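Local structure of putative aldolase (Bacteroides vulgatus ATCC 8482, 3DXI) at residues L41-R46 / K74-M79; V101-I106 / G127-F132. The protein is a putative aldolase of unknown function, whose N-terminal domain folds as a TIM barrel and carries an HMGL-like family region. All blocks are in the same frame, centred on the assembly; numbering follows the deposited sequence.

Contact 1: residues L41-R46 / K74-M79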
loop_
_atom_site.group_PDB
_atom_site.type_symbol
_atom_site.label_atom_id
_atom_site.label_comp_id
_atom_site.label_asym_id
_atom_site.label_seq_id
_atom_site.Cartn_x
_atom_site.Cartn_y
_atom_site.Cartn_z
ATOM N N LEU A 41 5.018 -22.680 -5.885
ATOM C CA LEU A 41 6.250 -21.980 -5.572
ATOM C C LEU A 41 7.083 -21.909 -6.848
ATOM O O LEU A 41 7.517 -22.937 -7.363
ATOM C CB LEU A 41 7.047 -22.729 -4.499
ATOM C CG LEU A 41 6.356 -23.178 -3.208
ATOM C CD1 LEU A 41 7.373 -23.885 -2.327
ATOM C CD2 LEU A 41 5.761 -21.981 -2.480
ATOM N N GLU A 42 7.282 -20.702 -7.369
ATOM C CA GLU A 42 8.098 -20.519 -8.564
ATOM C C GLU A 42 9.457 -20.146 -7.999
ATOM O O GLU A 42 9.682 -19.008 -7.583
ATOM C CB GLU A 42 7.543 -19.394 -9.422
ATOM C CG GLU A 42 8.287 -19.197 -10.714
ATOM C CD GLU A 42 7.584 -18.210 -11.600
ATOM O OE1 GLU A 42 7.370 -17.067 -11.141
ATOM O OE2 GLU A 42 7.240 -18.576 -12.744
ATOM N N VAL A 43 10.358 -21.121 -7.995
ATOM C CA VAL A 43 11.678 -20.972 -7.401
ATOM C C VAL A 43 12.797 -20.364 -8.236
ATOM O O VAL A 43 13.854 -20.020 -7.695
ATOM C CB VAL A 43 12.154 -22.334 -6.869
ATOM C CG1 VAL A 43 11.128 -22.884 -5.870
ATOM C CG2 VAL A 43 12.339 -23.306 -8.028
ATOM N N GLY A 44 12.588 -20.235 -9.541
ATOM C CA GLY A 44 13.636 -19.661 -10.362
ATOM C C GLY A 44 13.456 -19.814 -11.854
ATOM O O GLY A 44 12.403 -20.235 -12.333
ATOM N N TYR A 45 14.508 -19.464 -12.583
ATOM C CA TYR A 45 14.531 -19.535 -14.037
ATOM C C TYR A 45 15.370 -20.715 -14.503
ATOM O O TYR A 45 16.163 -21.276 -13.739
ATOM C CB TYR A 45 15.183 -18.273 -14.619
ATOM C CG TYR A 45 14.398 -16.986 -14.470
ATOM C CD1 TYR A 45 13.452 -16.615 -15.425
ATOM C CD2 TYR A 45 14.612 -16.136 -13.384
ATOM C CE1 TYR A 45 12.735 -15.425 -15.307
ATOM C CE2 TYR A 45 13.897 -14.936 -13.250
ATOM C CZ TYR A 45 12.962 -14.592 -14.220
ATOM O OH TYR A 45 12.249 -13.428 -14.112
ATOM N N ARG A 46 15.165 -21.083 -15.764
ATOM C CA ARG A 46 15.959 -22.100 -16.435
ATOM C C ARG A 46 16.478 -21.215 -17.578
ATOM O O ARG A 46 15.705 -20.490 -18.200
ATOM C CB ARG A 46 15.097 -23.251 -16.968
ATOM C CG ARG A 46 14.713 -24.310 -15.927
ATOM C CD ARG A 46 15.913 -25.123 -15.425
ATOM N NE ARG A 46 16.362 -26.147 -16.372
ATOM C CZ ARG A 46 17.397 -26.963 -16.163
ATOM N NH1 ARG A 46 18.097 -26.883 -15.035
ATOM N NH2 ARG A 46 17.749 -27.852 -17.087
ATOM N N LYS A 74 4.519 -28.855 -1.855
ATOM C CA LYS A 74 3.715 -28.056 -2.778
ATOM C C LYS A 74 4.156 -28.216 -4.229
ATOM O O LYS A 74 5.138 -28.898 -4.514
ATOM C CB LYS A 74 3.781 -26.582 -2.372
ATOM C CG LYS A 74 3.453 -26.351 -0.900
ATOM C CD LYS A 74 2.080 -26.919 -0.539
ATOM C CE LYS A 74 1.702 -26.614 0.904
ATOM N NZ LYS A 74 1.676 -25.144 1.197
ATOM N N LYS A 75 3.419 -27.606 -5.150
ATOM C CA LYS A 75 3.781 -27.693 -6.557
ATOM C C LYS A 75 4.923 -26.723 -6.853
ATOM O O LYS A 75 4.987 -25.627 -6.293
ATOM C CB LYS A 75 2.564 -27.409 -7.444
ATOM C CG LYS A 75 1.585 -28.591 -7.504
ATOM C CD LYS A 75 0.450 -28.339 -8.468
ATOM C CE LYS A 75 -0.346 -29.603 -8.737
ATOM N NZ LYS A 75 -1.357 -29.396 -9.814
ATOM N N ILE A 76 5.832 -27.141 -7.726
ATOM C CA ILE A 76 6.995 -26.332 -8.066
ATOM C C ILE A 76 6.962 -25.849 -9.512
ATOM O O ILE A 76 6.586 -26.588 -10.426
ATOM C CB ILE A 76 8.299 -27.139 -7.849
ATOM C CG1 ILE A 76 8.389 -27.615 -6.398
ATOM C CG2 ILE A 76 9.512 -26.289 -8.205
ATOM C CD1 ILE A 76 8.531 -26.496 -5.397
ATOM N N ALA A 77 7.366 -24.603 -9.712
ATOM C CA ALA A 77 7.401 -24.029 -11.043
ATOM C C ALA A 77 8.711 -23.291 -11.275
ATOM O O ALA A 77 9.378 -22.870 -10.327
ATOM C CB ALA A 77 6.234 -23.062 -11.225
ATOM N N ILE A 78 9.083 -23.163 -12.543
ATOM C CA ILE A 78 10.259 -22.398 -12.926
ATOM C C ILE A 78 9.755 -21.546 -14.090
ATOM O O ILE A 78 8.714 -21.847 -14.683
ATOM C CB ILE A 78 11.464 -23.286 -13.383
ATOM C CG1 ILE A 78 11.135 -24.031 -14.677
ATOM C CG2 ILE A 78 11.876 -24.230 -12.253
ATOM C CD1 ILE A 78 11.415 -23.223 -15.932
HETATM N N MSE A 79 10.477 -20.483 -14.414
HETATM C CA MSE A 79 10.058 -19.611 -15.497
HETATM C C MSE A 79 11.061 -19.570 -16.641
HETATM O O MSE A 79 12.266 -19.737 -16.434
HETATM C CB MSE A 79 9.828 -18.195 -14.952
HETATM C CG MSE A 79 9.572 -17.141 -16.014
HETATM SE SE MSE A 79 9.018 -15.445 -15.258
HETATM C CE MSE A 79 7.119 -15.820 -15.126
#
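M79 packs against Y45 and E42 where two parallel strands of the TIM barrel, 40-45 and 75-81, lie side by side. They are the second and third strands of the closed sheet. E42, Y45, A77 and M79 face the barrel interior. L41, I76 and I78 lie on the outer face, toward the helices.

M79 is a selenomethionine. Its side chain runs beside that of Y45, and both point the same way. M79 CG sits 3.7 Å from Y45 CE1. Its SE atom is 4.8 Å from the centroid of the Y45 ring, 56° off the normal, an oblique Met-aromatic contact. The chain then bends at its last torsion (chi3 -86°), which brings M79 CE to 3.6 Å from E42 OE2. E42 reaches this point on an extended chain that passes A77 O. Its other oxygen, OE1, forms salt bridges with R11 and R105.

The backbone N and O of L41 both bond to strand 75-81, at the residues before and after I76. L41 N donates to K75 O at 3.0 Å, and L41 O accepts from A77 N at 2.9 Å. On the outer face L41 CB meets I76 CD1 at 4.1 Å. Y29 and M33 of helix 23-34 cover L41 there.

Past E42 the pairing slips by one residue in a beta bulge: V43 and G44 together stand against I78. V43 N still bonds to A77 O. G44 has a phi of 167°, where a CB would be jammed against V43 O; these backbone angles call for glycine. Pairing resumes where M79 N donates to G44 O at 2.8 Å. Beyond it the aliphatic part of R46 packs on I78, with R46 CG 3.5 Å from I78 CD1.

Contact 2: residues V101-I106 / G127-F132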
loop_
_atom_site.group_PDB
_atom_site.type_symbol
_atom_site.label_atom_id
_atom_site.label_comp_id
_atom_site.label_asym_id
_atom_site.label_seq_id
_atom_site.Cartn_x
_atom_site.Cartn_y
_atom_site.Cartn_z
ATOM N N VAL A 101 9.700 -30.631 -11.700
ATOM C CA VAL A 101 8.946 -29.384 -11.752
ATOM C C VAL A 101 7.561 -29.628 -12.329
ATOM O O VAL A 101 7.415 -30.299 -13.353
ATOM C CB VAL A 101 9.696 -28.334 -12.600
ATOM C CG1 VAL A 101 8.818 -27.095 -12.831
ATOM C CG2 VAL A 101 10.989 -27.948 -11.883
ATOM N N ASP A 102 6.551 -29.078 -11.663
ATOM C CA ASP A 102 5.162 -29.237 -12.069
ATOM C C ASP A 102 4.728 -28.320 -13.192
ATOM O O ASP A 102 4.095 -28.758 -14.155
ATOM C CB ASP A 102 4.252 -29.009 -10.863
ATOM C CG ASP A 102 4.533 -29.985 -9.744
ATOM O OD1 ASP A 102 4.165 -31.170 -9.897
ATOM O OD2 ASP A 102 5.137 -29.574 -8.726
HETATM N N MSE A 103 5.079 -27.046 -13.071
HETATM C CA MSE A 103 4.676 -26.063 -14.060
HETATM C C MSE A 103 5.803 -25.215 -14.616
HETATM O O MSE A 103 6.737 -24.839 -13.905
HETATM C CB MSE A 103 3.623 -25.139 -13.455
HETATM C CG MSE A 103 3.193 -24.004 -14.367
HETATM SE SE MSE A 103 2.035 -22.755 -13.431
HETATM C CE MSE A 103 0.340 -23.684 -13.680
ATOM N N ILE A 104 5.693 -24.920 -15.906
ATOM C CA ILE A 104 6.656 -24.090 -16.601
ATOM C C ILE A 104 5.908 -22.814 -16.956
ATOM O O ILE A 104 4.946 -22.850 -17.726
ATOM C CB ILE A 104 7.137 -24.749 -17.913
ATOM C CG1 ILE A 104 7.698 -26.148 -17.633
ATOM C CG2 ILE A 104 8.180 -23.863 -18.580
ATOM C CD1 ILE A 104 8.882 -26.178 -16.669
ATOM N N ARG A 105 6.316 -21.695 -16.370
ATOM C CA ARG A 105 5.665 -20.430 -16.679
ATOM C C ARG A 105 6.509 -19.720 -17.717
ATOM O O ARG A 105 7.734 -19.801 -17.687
ATOM C CB ARG A 105 5.539 -19.556 -15.442
ATOM C CG ARG A 105 4.671 -20.144 -14.360
ATOM C CD ARG A 105 4.680 -19.201 -13.189
ATOM N NE ARG A 105 3.453 -18.444 -13.079
ATOM C CZ ARG A 105 3.328 -17.328 -12.374
ATOM N NH1 ARG A 105 4.364 -16.817 -11.723
ATOM N NH2 ARG A 105 2.145 -16.754 -12.281
ATOM N N ILE A 106 5.845 -19.028 -18.634
ATOM C CA ILE A 106 6.528 -18.317 -19.705
ATOM C C ILE A 106 6.292 -16.816 -19.600
ATOM O O ILE A 106 5.146 -16.372 -19.579
ATOM C CB ILE A 106 6.013 -18.804 -21.076
ATOM C CG1 ILE A 106 6.074 -20.337 -21.127
ATOM C CG2 ILE A 106 6.837 -18.188 -22.195
ATOM C CD1 ILE A 106 5.406 -20.956 -22.344
ATOM N N GLY A 127 4.740 -33.046 -20.786
ATOM C CA GLY A 127 4.039 -33.391 -19.559
ATOM C C GLY A 127 3.997 -32.360 -18.449
ATOM O O GLY A 127 3.587 -32.673 -17.332
ATOM N N PHE A 128 4.410 -31.135 -18.752
ATOM C CA PHE A 128 4.417 -30.062 -17.761
ATOM C C PHE A 128 3.114 -29.273 -17.798
ATOM O O PHE A 128 2.424 -29.247 -18.815
ATOM C CB PHE A 128 5.547 -29.061 -18.053
ATOM C CG PHE A 128 6.934 -29.605 -17.858
ATOM C CD1 PHE A 128 7.445 -29.814 -16.581
ATOM C CD2 PHE A 128 7.748 -29.866 -18.956
ATOM C CE1 PHE A 128 8.749 -30.272 -16.401
ATOM C CE2 PHE A 128 9.058 -30.327 -18.791
ATOM C CZ PHE A 128 9.560 -30.529 -17.512
ATOM N N GLU A 129 2.779 -28.637 -16.681
ATOM C CA GLU A 129 1.621 -27.750 -16.641
ATOM C C GLU A 129 2.231 -26.502 -17.286
ATOM O O GLU A 129 3.422 -26.240 -17.094
ATOM C CB GLU A 129 1.223 -27.422 -15.200
ATOM C CG GLU A 129 0.338 -28.449 -14.509
ATOM C CD GLU A 129 0.164 -28.145 -13.034
ATOM O OE1 GLU A 129 0.567 -27.049 -12.594
ATOM O OE2 GLU A 129 -0.380 -28.998 -12.311
ATOM N N VAL A 130 1.453 -25.743 -18.051
ATOM C CA VAL A 130 2.003 -24.548 -18.691
ATOM C C VAL A 130 1.303 -23.273 -18.259
ATOM O O VAL A 130 0.075 -23.195 -18.268
ATOM C CB VAL A 130 1.925 -24.636 -20.233
ATOM C CG1 VAL A 130 2.502 -23.365 -20.862
ATOM C CG2 VAL A 130 2.686 -25.846 -20.715
ATOM N N GLY A 131 2.096 -22.278 -17.875
ATOM C CA GLY A 131 1.543 -21.003 -17.463
ATOM C C GLY A 131 1.993 -19.855 -18.352
ATOM O O GLY A 131 3.168 -19.760 -18.716
ATOM N N PHE A 132 1.053 -18.990 -18.721
ATOM C CA PHE A 132 1.360 -17.826 -19.545
ATOM C C PHE A 132 1.365 -16.592 -18.638
ATOM O O PHE A 132 0.332 -16.248 -18.059
ATOM C CB PHE A 132 0.289 -17.589 -20.628
ATOM C CG PHE A 132 0.332 -18.554 -21.786
ATOM C CD1 PHE A 132 0.268 -18.078 -23.096
ATOM C CD2 PHE A 132 0.364 -19.927 -21.580
ATOM C CE1 PHE A 132 0.235 -18.956 -24.179
ATOM C CE2 PHE A 132 0.331 -20.813 -22.655
ATOM C CZ PHE A 132 0.265 -20.329 -23.956
HETATM O O HOH W 1 3.082 -31.497 -14.438
#
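The F128 ring has I104 over one face and V101 O at its edge. The ring lies at the start of the parallel pairing of strands 103-108 and 129-134, joined by helix 113-124 in a beta-alpha-beta unit of the TIM barrel. I104 CG1 lies 4.0 Å from the centroid of the F128 ring, 27° off the normal, a CH-pi contact. I104 CD1 sits over the same face, offset toward the rim. V101 O lies in the ring plane, 3.3 Å from F128 CD1.

Four backbone bonds form the ladder. G131 N donates to I104 O at 2.9 Å, almost straight at 173°. I106 N closes the series on G131 O. On the helix side I106 CD1 touches V130 CG1, and I123 covers both residues.

On the inner face M103 and E129 cross at about a right angle. M103, a selenomethionine, bends at chi3 (-85°), which places its methyl CE 3.5 Å from E129 OE1. E129 OE1 is hydrogen-bonded to Y40 OH.

G127 ends the preceding helix in a Schellman motif. D102 O takes two donors: E129 N at 2.9 Å, and a water 2.9 Å from D102 O that also donates to G127 O.

How the contacts relate
Both contacts are buried pairings of neighbouring strands in one barrel, and their centres are about 9 Å apart. Strands 75-81 and 103-108 are adjacent, so the two pairs run on as a four-strand patch. Contact 1 has a beta bulge and a Met-aromatic contact; contact 2 keeps regular register and has a CH-pi contact instead. Polar groups join them at the strand starts. K75 NZ forms a salt bridge with E129 OE2 at 2.7 Å, and D102 OD2 probably accepts from I76 N. R105 of contact 2, whose guanidinium pairs with E42 of contact 1, also forms a salt bridge with D216 of strand 214-217, the last strand of the barrel.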